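Local coordinates for endo-beta-mannanase (Opitutaceae bacterium TAV5, PDB 7BOB), which probably releases mannose units from the ends of beta-1,4-linked manno-oligosaccharides, as a homotrimeric family 5 glycoside hydrolase active in the termite hindgut, at residues A166-V171 with H395-R400. Numbering follows the deposited sequence.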
# COMPACT_ATOMS: atom_id res chain seq x y z
N ALA A 166 -13.91 -10.53 -4.97
CA ALA A 166 -14.69 -10.91 -6.14
C ALA A 166 -14.64 -9.79 -7.16
O ALA A 166 -14.67 -8.61 -6.80
CB ALA A 166 -16.13 -11.21 -5.77
N THR A 167 -14.59 -10.15 -8.44
CA THR A 167 -14.64 -9.14 -9.48
C THR A 167 -16.02 -8.48 -9.52
O THR A 167 -17.02 -9.09 -9.10
CB THR A 167 -14.33 -9.74 -10.84
OG1 THR A 167 -15.38 -10.66 -11.17
CG2 THR A 167 -12.95 -10.47 -10.84
N PRO A 168 -16.10 -7.23 -9.99
CA PRO A 168 -17.42 -6.64 -10.28
C PRO A 168 -18.32 -7.53 -11.12
O PRO A 168 -19.52 -7.61 -10.86
CB PRO A 168 -17.06 -5.33 -11.01
CG PRO A 168 -15.69 -4.97 -10.50
CD PRO A 168 -14.99 -6.30 -10.27
N ALA A 169 -17.76 -8.19 -12.15
CA ALA A 169 -18.56 -9.12 -12.95
C ALA A 169 -19.19 -10.21 -12.08
O ALA A 169 -20.35 -10.60 -12.29
CB ALA A 169 -17.70 -9.74 -14.05
N GLN A 170 -18.43 -10.71 -11.09
CA GLN A 170 -18.94 -11.77 -10.23
C GLN A 170 -20.01 -11.26 -9.26
O GLN A 170 -20.96 -11.99 -8.94
CB GLN A 170 -17.79 -12.42 -9.46
CG GLN A 170 -17.00 -13.45 -10.26
CD GLN A 170 -15.68 -13.77 -9.61
OE1 GLN A 170 -15.08 -12.94 -8.93
NE2 GLN A 170 -15.19 -14.98 -9.84
N VAL A 171 -19.84 -10.04 -8.74
CA VAL A 171 -20.87 -9.44 -7.90
C VAL A 171 -22.13 -9.20 -8.71
O VAL A 171 -23.25 -9.46 -8.24
CB VAL A 171 -20.37 -8.13 -7.26
CG1 VAL A 171 -21.54 -7.34 -6.63
CG2 VAL A 171 -19.26 -8.40 -6.24
N HIS A 395 -13.56 2.06 -11.36
CA HIS A 395 -12.31 1.75 -12.04
C HIS A 395 -12.01 0.26 -12.15
O HIS A 395 -11.33 -0.13 -13.10
CB HIS A 395 -11.14 2.44 -11.32
CG HIS A 395 -10.98 2.03 -9.89
ND1 HIS A 395 -11.94 2.31 -8.93
CD2 HIS A 395 -10.00 1.35 -9.25
CE1 HIS A 395 -11.53 1.84 -7.76
NE2 HIS A 395 -10.37 1.24 -7.93
N ARG A 396 -12.47 -0.59 -11.23
CA ARG A 396 -12.02 -1.98 -11.25
C ARG A 396 -12.46 -2.66 -12.54
O ARG A 396 -13.65 -2.68 -12.87
CB ARG A 396 -12.54 -2.73 -10.03
CG ARG A 396 -11.95 -2.20 -8.74
CD ARG A 396 -12.70 -2.73 -7.54
NE ARG A 396 -12.56 -4.19 -7.41
CZ ARG A 396 -13.22 -4.93 -6.52
NH1 ARG A 396 -14.06 -4.34 -5.66
NH2 ARG A 396 -13.05 -6.24 -6.47
N ASN A 397 -11.48 -3.16 -13.31
CA ASN A 397 -11.72 -3.93 -14.53
C ASN A 397 -12.51 -3.14 -15.57
O ASN A 397 -13.20 -3.72 -16.42
CB ASN A 397 -12.40 -5.26 -14.21
CG ASN A 397 -11.50 -6.17 -13.41
OD1 ASN A 397 -10.29 -6.21 -13.64
ND2 ASN A 397 -12.08 -6.87 -12.45
N ASN A 398 -12.42 -1.81 -15.52
CA ASN A 398 -13.09 -0.91 -16.46
C ASN A 398 -12.05 -0.44 -17.48
O ASN A 398 -11.27 0.48 -17.21
CB ASN A 398 -13.71 0.26 -15.73
CG ASN A 398 -14.61 1.08 -16.63
OD1 ASN A 398 -14.47 1.02 -17.86
ND2 ASN A 398 -15.54 1.84 -16.04
N HIS A 399 -12.05 -1.05 -18.66
CA HIS A 399 -11.06 -0.78 -19.69
C HIS A 399 -11.37 0.47 -20.49
O HIS A 399 -10.57 0.84 -21.37
CB HIS A 399 -10.94 -2.00 -20.60
CG HIS A 399 -10.60 -3.26 -19.86
ND1 HIS A 399 -11.37 -4.40 -19.93
CD2 HIS A 399 -9.57 -3.55 -19.02
CE1 HIS A 399 -10.83 -5.34 -19.17
NE2 HIS A 399 -9.74 -4.85 -18.61
N ARG A 400 -12.49 1.14 -20.21
CA ARG A 400 -12.85 2.36 -20.92
C ARG A 400 -12.85 3.58 -20.01
O ARG A 400 -13.21 4.67 -20.45
CB ARG A 400 -14.22 2.18 -21.62
CG ARG A 400 -14.05 1.35 -22.91
CD ARG A 400 -15.34 1.01 -23.68
NE ARG A 400 -15.06 0.82 -25.12
CZ ARG A 400 -15.31 1.73 -26.08
NH1 ARG A 400 -15.89 2.89 -25.77
NH2 ARG A 400 -15.01 1.47 -27.35
O HOH W 1 -14.90 -7.80 -13.30
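A capping box at the start of helix 168-183, in the (beta/alpha)8 barrel typical of glycoside hydrolase family 5, meets a type II beta turn, His-395 to Asn-398, in the loop between strand 385-389 and helix 406-422 of the following domain. In the box, Gln-170 N donates to Thr-167 OG1 (3.1 Å), while Thr-167 N returns a bond to Gln-170 OE1 at 2.9 Å, in the plane of the amide carbonyl. Thr-167 OG1 sits between its own backbone N and carbonyl carbon (chi1 65°), the position that turns it toward the helix.

Nonpolar contact centres on Pro-168, whose CG lies 3.9 Å from Arg-396 CB, while its CD rests over one face of the Arg-396 guanidinium. Bent at chi3 (65°), the arginine chain curls past the proline, bringing Arg-396 NH2 to 2.9 Å from Ala-166 O. The hydrogen bonds of the guanidinium run to two carbonyls of the barrel domain: NH1 donates to Asp-203 O and NH2 to Cys-163 O. Arg-207 also donates to Arg-396 O, tying the turn to the barrel domain through its backbone. Farther along the loop, His-399 O accepts from His-327 of a neighbouring subunit.

Asn-397 reaches across Thr-167 and Pro-168 at about a right angle, its ND2 3.7 Å from Pro-168 CD and 4.0 Å from Thr-167 CG2. An alanine at Thr-167 would remove the hydroxyl and CG2, and would probably weaken the cap on Gln-170 N and thin the packing against Asn-397. A water bridges the two segments, accepting from Ala-169 N at 3.1 Å and, weakly, from Asn-397 ND2.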